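Local atomic coordinates of tryptophan--tRNA ligase (Mycoplasma pneumoniae, PDB entry 2YY5), a protein that probably attaches L-tryptophan to tRNA(Trp) at the expense of ATP, as a homodimeric class I aminoacyl-tRNA synthetase. Residues Q33-L38 / G72-A78; L45-V50 / L132-L138; T164-Q169 / R180-F184; V224-A230 / K288-T292. The protein carries 1 engineered substitution. One frame throughout, in Å; residues are numbered along the deposited sequence.

Contact 1 of 4, residues Q33-L38 / G72-A78; sequences QEQCQL and GLDPQKA
Gly72 ends helix 54-71 in a Schellman motif (phi 127°), and its O receives a weak hydrogen bond from Gln33 NE2 at 3.2 Å. Leu73 is extended, with CD1 3.9 Å from Leu38 CD2. At Asp74 the backbone N donates to Gln33 OE1 (2.9 Å, 175°), so the one carboxamide, chi1 p and chi2 t at the end of helix 29-35, meets both Asp74 N and, weakly, Gly72 O. This links two successive helix-to-strand connections of the parallel Rossmann-type sheet of class I synthetases, in which strand 37-42 lies between 6-11 and 78-82. Asp74 OD1 accepts from Gln76 N at 3.0 Å, an Asx turn. Lys77, m with the rest of its chain extended, brings NZ to 3.9 Å from Glu34 OE1 and 3.8 Å from Asp74 OD2, both long salt bridges; water 1 lies 2.5 Å from Lys77 O and accepts from Leu38 N at 2.7 Å. Ala78 CA lies 5.1 Å from Leu38 CA, and Ala78 CB 4.1 Å from Leu38 CB.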
# COMPACT_ATOMS: atom_id res chain seq x y z
N GLN B 33 -1.23 -7.63 -29.20
CA GLN B 33 -0.57 -6.39 -29.59
C GLN B 33 -0.93 -5.98 -31.01
O GLN B 33 -0.63 -4.86 -31.43
CB GLN B 33 0.95 -6.54 -29.48
CG GLN B 33 1.49 -7.71 -30.27
CD GLN B 33 2.99 -7.77 -30.21
OE1 GLN B 33 3.58 -7.43 -29.19
NE2 GLN B 33 3.62 -8.22 -31.29
N GLU B 34 -1.58 -6.88 -31.73
CA GLU B 34 -1.99 -6.59 -33.10
C GLU B 34 -3.44 -6.11 -33.12
O GLU B 34 -3.81 -5.25 -33.91
CB GLU B 34 -1.84 -7.84 -33.97
CG GLU B 34 -1.32 -7.57 -35.37
CD GLU B 34 0.15 -7.11 -35.39
OE1 GLU B 34 1.02 -7.84 -34.87
OE2 GLU B 34 0.43 -6.02 -35.94
N GLN B 35 -4.25 -6.67 -32.22
CA GLN B 35 -5.67 -6.33 -32.14
C GLN B 35 -6.00 -5.24 -31.12
O GLN B 35 -6.96 -4.49 -31.29
CB GLN B 35 -6.48 -7.58 -31.81
CG GLN B 35 -6.62 -8.57 -32.96
CD GLN B 35 -7.48 -8.03 -34.09
OE1 GLN B 35 -7.09 -7.09 -34.79
NE2 GLN B 35 -8.66 -8.61 -34.26
N CYS B 36 -5.21 -5.15 -30.05
CA CYS B 36 -5.50 -4.17 -29.03
C CYS B 36 -4.33 -3.26 -28.70
O CYS B 36 -3.22 -3.45 -29.18
CB CYS B 36 -5.90 -4.86 -27.72
SG CYS B 36 -7.02 -6.27 -27.86
N GLN B 37 -4.63 -2.25 -27.90
CA GLN B 37 -3.62 -1.32 -27.39
C GLN B 37 -3.24 -2.15 -26.17
O GLN B 37 -3.99 -2.21 -25.19
CB GLN B 37 -4.27 -0.01 -26.96
CG GLN B 37 -3.36 0.90 -26.16
CD GLN B 37 -4.03 2.20 -25.76
OE1 GLN B 37 -3.43 3.04 -25.10
NE2 GLN B 37 -5.29 2.36 -26.14
N LEU B 38 -2.09 -2.81 -26.25
CA LEU B 38 -1.66 -3.71 -25.19
C LEU B 38 -0.69 -3.15 -24.16
O LEU B 38 0.29 -2.49 -24.50
CB LEU B 38 -1.08 -4.98 -25.81
CG LEU B 38 -0.43 -6.04 -24.90
CD1 LEU B 38 -1.47 -6.59 -23.92
CD2 LEU B 38 0.15 -7.17 -25.76
N GLY B 72 8.12 -12.51 -28.70
CA GLY B 72 7.43 -11.74 -29.72
C GLY B 72 6.76 -10.45 -29.27
O GLY B 72 6.22 -9.71 -30.10
N LEU B 73 6.78 -10.16 -27.97
CA LEU B 73 6.18 -8.93 -27.48
C LEU B 73 7.03 -7.81 -28.08
O LEU B 73 8.24 -7.73 -27.83
CB LEU B 73 6.22 -8.88 -25.95
CG LEU B 73 5.49 -7.71 -25.27
CD1 LEU B 73 4.03 -7.68 -25.69
CD2 LEU B 73 5.62 -7.86 -23.77
N ASP B 74 6.39 -6.97 -28.88
CA ASP B 74 7.07 -5.88 -29.57
C ASP B 74 6.84 -4.52 -28.93
O ASP B 74 5.72 -4.02 -28.93
CB ASP B 74 6.60 -5.82 -31.03
CG ASP B 74 7.44 -4.90 -31.89
OD1 ASP B 74 8.30 -4.18 -31.35
OD2 ASP B 74 7.23 -4.89 -33.13
N PRO B 75 7.89 -3.91 -28.37
CA PRO B 75 7.77 -2.60 -27.72
C PRO B 75 7.32 -1.48 -28.65
O PRO B 75 7.04 -0.37 -28.21
CB PRO B 75 9.17 -2.37 -27.13
CG PRO B 75 10.06 -3.17 -28.03
CD PRO B 75 9.27 -4.43 -28.26
N GLN B 76 7.24 -1.77 -29.95
CA GLN B 76 6.78 -0.77 -30.91
C GLN B 76 5.28 -0.93 -31.11
O GLN B 76 4.59 0.01 -31.50
CB GLN B 76 7.49 -0.93 -32.26
CG GLN B 76 8.94 -0.46 -32.29
CD GLN B 76 9.46 -0.34 -33.72
OE1 GLN B 76 9.11 0.59 -34.44
NE2 GLN B 76 10.29 -1.29 -34.13
N LYS B 77 4.78 -2.13 -30.85
CA LYS B 77 3.36 -2.43 -31.00
C LYS B 77 2.65 -2.45 -29.65
O LYS B 77 1.45 -2.23 -29.57
CB LYS B 77 3.19 -3.79 -31.69
CG LYS B 77 3.78 -3.86 -33.09
CD LYS B 77 3.82 -5.29 -33.62
CE LYS B 77 4.50 -5.37 -34.98
NZ LYS B 77 4.79 -6.78 -35.38
N ALA B 78 3.42 -2.70 -28.59
CA ALA B 78 2.87 -2.78 -27.24
C ALA B 78 3.66 -1.95 -26.23
O ALA B 78 4.65 -1.31 -26.58
CB ALA B 78 2.82 -4.23 -26.79
O HOH W 1 -0.62 -3.18 -28.43

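Contact 2 of 4, residues L45-V50 / L132-L138; sequences LHSITV and LLTYPAL. With WSA (5'-O-[(L-tryptophylamino)sulfonyl]adenosine), chain J; SO4 (sulfate ion), chain I.
Leu45 opens the segment in a weakly bonded helical turn and puts its CB 3.8 Å from CD1 of Leu138 on helix 131-144, which is kinked at Pro136. His46 follows, its CA 6.5 Å from that of Tyr135. With chi1 m and chi2 -81° its ring lies between Leu138 CD1, 3.8 Å from the ring centroid and 21° off the normal in a CH-pi contact, and WSA CD1 on the opposite face, 3.3 Å from His46 NE2. Tyr135 O approaches the ring edge, 3.4 Å from His46 CE1. This places the contact at the wall of the tryptophanyl-adenylate pocket: WSA is an analogue of that intermediate, and His46 NE2 is hydrogen-bonded to Asp142, a residue predicted to bind tryptophan. The Tyr135 ring, planes at 86° and centroids 6.0 Å apart, meets His46 rim to rim, while its OH donates to sulfate O1 at 2.6 Å. Thr49, chi1 p, turns OG1 back to His46 O (2.6 Å); its CA lies 5.8 Å from that of Leu132. Val50 CG1 reaches Leu132 CD1 at 3.3 Å.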
# COMPACT_ATOMS: atom_id res chain seq x y z
N LEU B 45 6.06 -5.83 -7.68
CA LEU B 45 5.51 -5.37 -6.41
C LEU B 45 4.74 -6.53 -5.78
O LEU B 45 4.48 -6.55 -4.58
CB LEU B 45 4.60 -4.15 -6.62
CG LEU B 45 5.33 -2.89 -7.10
CD1 LEU B 45 4.33 -1.78 -7.29
CD2 LEU B 45 6.40 -2.47 -6.10
N HIS B 46 4.38 -7.51 -6.62
CA HIS B 46 3.66 -8.70 -6.18
C HIS B 46 4.65 -9.76 -5.74
O HIS B 46 4.35 -10.60 -4.90
CB HIS B 46 2.79 -9.24 -7.33
CG HIS B 46 1.55 -8.44 -7.56
ND1 HIS B 46 0.42 -8.59 -6.80
CD2 HIS B 46 1.30 -7.42 -8.42
CE1 HIS B 46 -0.48 -7.70 -7.17
NE2 HIS B 46 0.03 -6.98 -8.15
N SER B 47 5.86 -9.69 -6.29
CA SER B 47 6.91 -10.64 -5.96
C SER B 47 7.46 -10.45 -4.55
O SER B 47 7.75 -11.43 -3.85
CB SER B 47 8.05 -10.53 -6.98
OG SER B 47 7.58 -10.84 -8.27
N ILE B 48 7.61 -9.20 -4.14
CA ILE B 48 8.13 -8.90 -2.81
C ILE B 48 7.09 -9.02 -1.70
O ILE B 48 7.29 -8.49 -0.61
CB ILE B 48 8.75 -7.48 -2.75
CG1 ILE B 48 7.67 -6.43 -2.98
CG2 ILE B 48 9.85 -7.34 -3.78
CD1 ILE B 48 8.15 -5.03 -2.63
N THR B 49 5.98 -9.70 -1.96
CA THR B 49 4.97 -9.88 -0.92
C THR B 49 5.39 -11.05 -0.03
O THR B 49 4.77 -11.32 0.99
CB THR B 49 3.54 -10.12 -1.49
OG1 THR B 49 3.55 -11.17 -2.45
CG2 THR B 49 3.01 -8.84 -2.12
N VAL B 50 6.46 -11.74 -0.43
CA VAL B 50 7.01 -12.85 0.35
C VAL B 50 8.52 -12.62 0.43
O VAL B 50 9.07 -11.84 -0.35
CB VAL B 50 6.74 -14.25 -0.30
CG1 VAL B 50 5.28 -14.63 -0.15
CG2 VAL B 50 7.15 -14.26 -1.76
N LEU B 132 0.61 -10.83 1.55
CA LEU B 132 -0.10 -11.99 1.05
C LEU B 132 -1.61 -11.81 1.12
O LEU B 132 -2.35 -12.37 0.32
CB LEU B 132 0.31 -13.24 1.83
CG LEU B 132 1.26 -14.18 1.08
CD1 LEU B 132 2.30 -13.38 0.33
CD2 LEU B 132 1.92 -15.13 2.07
N LEU B 133 -2.06 -11.01 2.08
CA LEU B 133 -3.48 -10.75 2.25
C LEU B 133 -3.95 -9.62 1.33
O LEU B 133 -5.04 -9.68 0.75
CB LEU B 133 -3.75 -10.33 3.70
CG LEU B 133 -5.09 -10.64 4.37
CD1 LEU B 133 -5.24 -9.70 5.56
CD2 LEU B 133 -6.26 -10.45 3.43
N THR B 134 -3.11 -8.60 1.19
CA THR B 134 -3.45 -7.42 0.42
C THR B 134 -3.16 -7.34 -1.07
O THR B 134 -3.78 -6.53 -1.75
CB THR B 134 -2.82 -6.16 1.05
OG1 THR B 134 -1.39 -6.26 0.96
CG2 THR B 134 -3.23 -6.03 2.52
N TYR B 135 -2.25 -8.16 -1.58
CA TYR B 135 -1.93 -8.04 -3.00
C TYR B 135 -3.12 -8.08 -3.97
O TYR B 135 -3.07 -7.48 -5.05
CB TYR B 135 -0.85 -9.06 -3.42
CG TYR B 135 -1.28 -10.49 -3.62
CD1 TYR B 135 -1.28 -11.40 -2.56
CD2 TYR B 135 -1.65 -10.95 -4.88
CE1 TYR B 135 -1.64 -12.73 -2.75
CE2 TYR B 135 -2.02 -12.28 -5.08
CZ TYR B 135 -2.01 -13.16 -4.01
OH TYR B 135 -2.37 -14.47 -4.22
N PRO B 136 -4.22 -8.78 -3.61
CA PRO B 136 -5.30 -8.74 -4.60
C PRO B 136 -5.93 -7.35 -4.80
O PRO B 136 -6.67 -7.13 -5.75
CB PRO B 136 -6.29 -9.80 -4.11
CG PRO B 136 -5.87 -10.09 -2.69
CD PRO B 136 -4.39 -9.91 -2.69
N ALA B 137 -5.63 -6.42 -3.90
CA ALA B 137 -6.14 -5.06 -4.02
C ALA B 137 -5.16 -4.28 -4.90
O ALA B 137 -5.54 -3.35 -5.62
CB ALA B 137 -6.26 -4.41 -2.64
N LEU B 138 -3.89 -4.67 -4.83
CA LEU B 138 -2.85 -4.05 -5.64
C LEU B 138 -3.20 -4.40 -7.08
O LEU B 138 -3.11 -3.56 -7.98
CB LEU B 138 -1.48 -4.65 -5.32
CG LEU B 138 -0.26 -3.72 -5.33
CD1 LEU B 138 0.97 -4.54 -5.67
CD2 LEU B 138 -0.44 -2.57 -6.31
CD2 WSA J . -1.65 -9.35 -12.76
CE3 WSA J . -2.12 -10.00 -13.89
CZ3 WSA J . -3.07 -9.38 -14.70
CH2 WSA J . -3.54 -8.12 -14.37
CZ2 WSA J . -3.06 -7.46 -13.24
CE2 WSA J . -2.12 -8.08 -12.44
N11 WSA J . -1.48 -7.70 -11.33
CD1 WSA J . -0.64 -8.65 -10.95
CG WSA J . -0.71 -9.68 -11.80
CB WSA J . 0.12 -10.96 -11.72
CA WSA J . -0.78 -12.19 -11.53
NH3 WSA J . -1.59 -12.05 -10.31
C WSA J . 0.11 -13.43 -11.42
O WSA J . 0.70 -13.68 -10.37
NS WSA J . 0.21 -14.21 -12.49
S WSA J . 1.55 -15.13 -12.41
O1S WSA J . 2.77 -14.26 -12.34
O2S WSA J . 1.51 -15.99 -11.18
O5' WSA J . 1.56 -15.92 -13.60
C5' WSA J . 1.45 -15.26 -14.86
C4' WSA J . 0.26 -15.72 -15.71
O4' WSA J . 0.33 -17.14 -15.92
C3' WSA J . -1.11 -15.44 -15.08
O3' WSA J . -2.04 -15.04 -16.09
C2' WSA J . -1.49 -16.82 -14.54
O2' WSA J . -2.91 -16.93 -14.46
C1' WSA J . -0.98 -17.67 -15.71
N9 WSA J . -0.89 -19.09 -15.30
C8 WSA J . -0.24 -19.53 -14.23
N7 WSA J . -0.30 -20.86 -14.18
C5 WSA J . -0.99 -21.27 -15.24
C4 WSA J . -1.37 -20.14 -15.95
N3 WSA J . -2.09 -20.29 -17.08
C2 WSA J . -2.43 -21.49 -17.51
N1 WSA J . -2.08 -22.59 -16.86
C6 WSA J . -1.36 -22.52 -15.73
N6 WSA J . -0.99 -23.62 -15.08
S SO4 I . -1.52 -15.09 -7.62
O1 SO4 I . -2.62 -15.30 -6.68
O2 SO4 I . -2.06 -14.55 -8.88
O3 SO4 I . -0.56 -14.12 -7.05
O4 SO4 I . -0.85 -16.38 -7.87

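Contact 3 of 4, residues T164-Q169 / R180-F184; sequences TRDLAQ and RLPQF
Residues 164-169 form a regular stretch of helix 158-175, with Ala168 N bonded to Thr164 O and Gln169 N to Arg165 O, both at 3.0 Å. Residues 180-184 run extended, phi/psi from -127/124° at Arg180 to -72/130° at Phe184, and enter strand 183-185 at Gln183. The two backbones come nearest at Arg165 and Leu181, whose CA atoms are 5.8 Å apart. Leu181, chi1 m and chi2 t, points toward the helix and lays CD2 3.6 Å from Ala168 CB and 3.9 Å from Gln169 CG; the small alanine leaves room for this approach. One turn earlier, Thr164 CG2 meets Pro182 CG at 3.9 Å, while Thr164 OG1 is bonded back to His160 O. Arg165, chi1 m, chi2 t and chi3 p, folds alongside the incoming chain: its NH1 lies 3.5 Å from Leu181 CB, which sits at the guanidinium edge. Arg165 NE is 3.2 Å from Pro182 O, but the angle is too poor for a hydrogen bond. Pro182 also rests on Val151 of the neighbouring strand and on Ile143 of helix 131-144. Helix and returning strand thus pack as the second half of the beta-alpha-beta crossover 150-152, 158-175, 183-185, within the Rossmann-type catalytic domain.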
# COMPACT_ATOMS: atom_id res chain seq x y z
N THR B 164 -11.83 -7.26 -8.38
CA THR B 164 -11.54 -6.00 -9.05
C THR B 164 -12.79 -5.32 -9.58
O THR B 164 -12.90 -4.10 -9.55
CB THR B 164 -10.56 -6.23 -10.20
OG1 THR B 164 -9.33 -6.76 -9.69
CG2 THR B 164 -10.28 -4.92 -10.91
N ARG B 165 -13.73 -6.10 -10.08
CA ARG B 165 -14.96 -5.52 -10.59
C ARG B 165 -15.84 -5.08 -9.42
O ARG B 165 -16.57 -4.10 -9.53
CB ARG B 165 -15.71 -6.53 -11.46
CG ARG B 165 -14.83 -7.20 -12.50
CD ARG B 165 -15.66 -7.96 -13.51
NE ARG B 165 -16.44 -7.05 -14.33
CZ ARG B 165 -17.59 -7.36 -14.92
NH1 ARG B 165 -18.22 -6.45 -15.65
NH2 ARG B 165 -18.10 -8.57 -14.77
N ASP B 166 -15.78 -5.80 -8.30
CA ASP B 166 -16.58 -5.42 -7.14
C ASP B 166 -16.08 -4.09 -6.58
O ASP B 166 -16.88 -3.24 -6.19
CB ASP B 166 -16.53 -6.49 -6.05
CG ASP B 166 -17.10 -7.83 -6.50
OD1 ASP B 166 -17.90 -7.83 -7.47
OD2 ASP B 166 -16.76 -8.87 -5.88
N LEU B 167 -14.76 -3.92 -6.56
CA LEU B 167 -14.15 -2.69 -6.05
C LEU B 167 -14.43 -1.53 -7.00
O LEU B 167 -14.66 -0.41 -6.56
CB LEU B 167 -12.63 -2.87 -5.89
CG LEU B 167 -12.12 -3.85 -4.82
CD1 LEU B 167 -10.59 -3.82 -4.77
CD2 LEU B 167 -12.70 -3.47 -3.46
N ALA B 168 -14.40 -1.80 -8.30
CA ALA B 168 -14.66 -0.78 -9.30
C ALA B 168 -16.09 -0.27 -9.13
O ALA B 168 -16.35 0.94 -9.16
CB ALA B 168 -14.46 -1.36 -10.70
N GLN B 169 -17.02 -1.19 -8.93
CA GLN B 169 -18.42 -0.83 -8.74
C GLN B 169 -18.60 -0.13 -7.40
O GLN B 169 -19.36 0.83 -7.29
CB GLN B 169 -19.30 -2.08 -8.81
CG GLN B 169 -19.55 -2.58 -10.23
CD GLN B 169 -20.42 -3.82 -10.25
OE1 GLN B 169 -19.98 -4.91 -9.88
NE2 GLN B 169 -21.67 -3.65 -10.67
N ARG B 180 -14.85 1.93 -16.10
CA ARG B 180 -15.16 0.91 -17.07
C ARG B 180 -14.78 -0.39 -16.36
O ARG B 180 -13.65 -0.54 -15.89
CB ARG B 180 -14.31 1.12 -18.32
CG ARG B 180 -14.05 -0.13 -19.13
CD ARG B 180 -12.97 0.09 -20.18
NE ARG B 180 -13.50 0.65 -21.42
CZ ARG B 180 -13.69 1.94 -21.66
NH1 ARG B 180 -14.18 2.33 -22.83
NH2 ARG B 180 -13.37 2.86 -20.75
N LEU B 181 -15.72 -1.31 -16.25
CA LEU B 181 -15.44 -2.57 -15.59
C LEU B 181 -14.56 -3.46 -16.46
O LEU B 181 -14.91 -3.79 -17.60
CB LEU B 181 -16.75 -3.28 -15.25
CG LEU B 181 -17.71 -2.46 -14.39
CD1 LEU B 181 -18.94 -3.29 -14.10
CD2 LEU B 181 -17.03 -2.01 -13.09
N PRO B 182 -13.40 -3.86 -15.95
CA PRO B 182 -12.51 -4.72 -16.75
C PRO B 182 -13.12 -6.10 -16.93
O PRO B 182 -13.72 -6.65 -16.01
CB PRO B 182 -11.24 -4.76 -15.91
CG PRO B 182 -11.78 -4.72 -14.51
CD PRO B 182 -12.85 -3.64 -14.60
N GLN B 183 -12.96 -6.67 -18.12
CA GLN B 183 -13.49 -8.00 -18.39
C GLN B 183 -12.43 -9.10 -18.31
O GLN B 183 -11.36 -8.99 -18.91
CB GLN B 183 -14.13 -8.05 -19.77
CG GLN B 183 -14.43 -9.47 -20.21
CD GLN B 183 -15.23 -9.53 -21.50
OE1 GLN B 183 -14.83 -8.97 -22.52
NE2 GLN B 183 -16.36 -10.24 -21.45
N PHE B 184 -12.73 -10.17 -17.57
CA PHE B 184 -11.82 -11.30 -17.43
C PHE B 184 -11.79 -12.07 -18.76
O PHE B 184 -12.84 -12.40 -19.32
CB PHE B 184 -12.30 -12.22 -16.31
CG PHE B 184 -11.64 -13.58 -16.31
CD1 PHE B 184 -10.40 -13.77 -15.69
CD2 PHE B 184 -12.24 -14.66 -16.94
CE1 PHE B 184 -9.77 -15.02 -15.70
CE2 PHE B 184 -11.62 -15.92 -16.95
CZ PHE B 184 -10.38 -16.09 -16.33

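Contact 4 of 4, residues V224-A230 / K288-T292; sequences VKKIRQA and KNALT
Lys288 NZ donates to two backbone carbonyls, Arg228 O and Ala230 O, each at 2.8 Å. Its side chain, chi1 m and otherwise fully extended, runs across to the C-terminal end of helix 220-228, where the chain leaves helical geometry. On the way Lys288 CD passes 3.1 Å from Ile227 O, and Lys288 CE packs 3.8 Å from Ala230 CB. At the other end of the contact, water 2 donates to Val224 O (2.7 Å) and to Thr292 OG1 (2.6 Å), while this hydroxyl donates to Lys288 O at 2.9 Å. Between the polar ends Ile227, m then t, points at the partner helix: its CG2 lies 3.1 Å from Thr292 OG1, 3.9 Å from Lys288 CB and 4.0 Å from Leu291 CD2. Val224 CG2 meets Thr292 CG2 at 3.7 Å. The CA pairs Val224-Thr292 (5.9 Å) and Arg228-Lys288 (6.0 Å) and the axes, 147° apart and 9.4 Å at closest approach, describe an antiparallel helix pair, with Lys288 hydrogen-bonded to carbonyls at and just past the end of helix 220-228.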
# COMPACT_ATOMS: atom_id res chain seq x y z
N VAL B 224 12.90 -33.85 -21.79
CA VAL B 224 12.71 -35.23 -22.24
C VAL B 224 12.33 -36.15 -21.08
O VAL B 224 11.35 -36.90 -21.17
CB VAL B 224 13.99 -35.80 -22.91
CG1 VAL B 224 13.87 -37.31 -23.07
CG2 VAL B 224 14.18 -35.16 -24.27
N LYS B 225 13.10 -36.10 -19.99
CA LYS B 225 12.82 -36.96 -18.84
C LYS B 225 11.46 -36.67 -18.19
O LYS B 225 10.69 -37.59 -17.89
CB LYS B 225 13.92 -36.83 -17.79
CG LYS B 225 13.81 -37.84 -16.64
CD LYS B 225 14.65 -37.46 -15.42
CE LYS B 225 14.05 -36.28 -14.66
NZ LYS B 225 14.81 -35.91 -13.42
N LYS B 226 11.17 -35.39 -17.98
CA LYS B 226 9.92 -35.00 -17.34
C LYS B 226 8.67 -35.47 -18.06
O LYS B 226 7.72 -35.93 -17.44
CB LYS B 226 9.87 -33.48 -17.17
CG LYS B 226 10.87 -32.96 -16.17
CD LYS B 226 10.74 -31.47 -15.98
CE LYS B 226 11.65 -31.03 -14.85
NZ LYS B 226 11.54 -29.59 -14.58
N ILE B 227 8.68 -35.34 -19.38
CA ILE B 227 7.54 -35.73 -20.19
C ILE B 227 7.41 -37.25 -20.26
O ILE B 227 6.30 -37.78 -20.16
CB ILE B 227 7.65 -35.11 -21.59
CG1 ILE B 227 7.48 -33.59 -21.46
CG2 ILE B 227 6.59 -35.68 -22.51
CD1 ILE B 227 7.91 -32.79 -22.66
N ARG B 228 8.54 -37.94 -20.40
CA ARG B 228 8.53 -39.39 -20.47
C ARG B 228 7.90 -39.98 -19.22
O ARG B 228 7.33 -41.07 -19.26
CB ARG B 228 9.94 -39.93 -20.59
CG ARG B 228 10.00 -41.44 -20.71
CD ARG B 228 10.12 -41.85 -22.15
NE ARG B 228 11.34 -41.30 -22.72
CZ ARG B 228 11.70 -41.41 -24.00
NH1 ARG B 228 12.84 -40.87 -24.42
NH2 ARG B 228 10.93 -42.06 -24.85
N GLN B 229 8.02 -39.27 -18.11
CA GLN B 229 7.49 -39.71 -16.82
C GLN B 229 6.11 -39.14 -16.49
O GLN B 229 5.58 -39.39 -15.41
CB GLN B 229 8.43 -39.30 -15.69
CG GLN B 229 9.89 -39.67 -15.86
CD GLN B 229 10.74 -38.98 -14.81
OE1 GLN B 229 10.80 -37.75 -14.75
NE2 GLN B 229 11.41 -39.77 -13.97
N ALA B 230 5.55 -38.35 -17.40
CA ALA B 230 4.24 -37.75 -17.17
C ALA B 230 3.23 -38.83 -16.81
O ALA B 230 3.07 -39.81 -17.54
CB ALA B 230 3.77 -36.99 -18.41
N LYS B 288 3.76 -38.82 -25.77
CA LYS B 288 4.84 -38.17 -25.03
C LYS B 288 5.97 -37.77 -25.97
O LYS B 288 6.57 -36.71 -25.82
CB LYS B 288 5.38 -39.09 -23.94
CG LYS B 288 4.45 -39.23 -22.75
CD LYS B 288 5.01 -40.16 -21.68
CE LYS B 288 4.10 -40.19 -20.46
NZ LYS B 288 4.56 -41.16 -19.44
N ASN B 289 6.23 -38.64 -26.94
CA ASN B 289 7.27 -38.40 -27.94
C ASN B 289 7.00 -37.13 -28.73
O ASN B 289 7.88 -36.29 -28.89
CB ASN B 289 7.36 -39.58 -28.90
CG ASN B 289 8.46 -40.54 -28.54
OD1 ASN B 289 8.30 -41.40 -27.68
ND2 ASN B 289 9.61 -40.39 -29.20
N ALA B 290 5.77 -37.01 -29.24
CA ALA B 290 5.38 -35.85 -30.03
C ALA B 290 5.32 -34.58 -29.17
O ALA B 290 5.63 -33.48 -29.64
CB ALA B 290 4.03 -36.10 -30.69
N LEU B 291 4.91 -34.75 -27.92
CA LEU B 291 4.83 -33.63 -26.99
C LEU B 291 6.23 -33.14 -26.67
O LEU B 291 6.48 -31.94 -26.58
CB LEU B 291 4.12 -34.05 -25.70
CG LEU B 291 4.00 -32.97 -24.62
CD1 LEU B 291 3.23 -31.78 -25.18
CD2 LEU B 291 3.30 -33.55 -23.39
N THR B 292 7.15 -34.09 -26.50
CA THR B 292 8.54 -33.76 -26.19
C THR B 292 9.22 -33.00 -27.33
O THR B 292 10.07 -32.16 -27.08
CB THR B 292 9.37 -35.02 -25.87
OG1 THR B 292 8.91 -35.59 -24.63
CG2 THR B 292 10.84 -34.68 -25.74
O HOH W 2 10.21 -37.55 -23.51

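Contact 2 touches the ligand, since His46 lies against the indole of WSA; the others stand back from it. Thr164 of contact 3 has its side chain about 7 Å from WSA, Leu38 of contact 1 about 10 Å and Leu291 of contact 4 about 13 Å. The nearest atoms of contacts 2 and 3 are about 5 Å apart, because helix 131-144 also packs on Thr164 and Pro182. Strand 37-42 leads from contact 1 to contact 2, whose centres are about 27 Å apart. Contact 4 lies across the chain's centre from contacts 2 and 3, centres about 35 and 41 Å away; its Ile227 is about 8 Å, between side chains, from Met203 of the predicted KMSKS region.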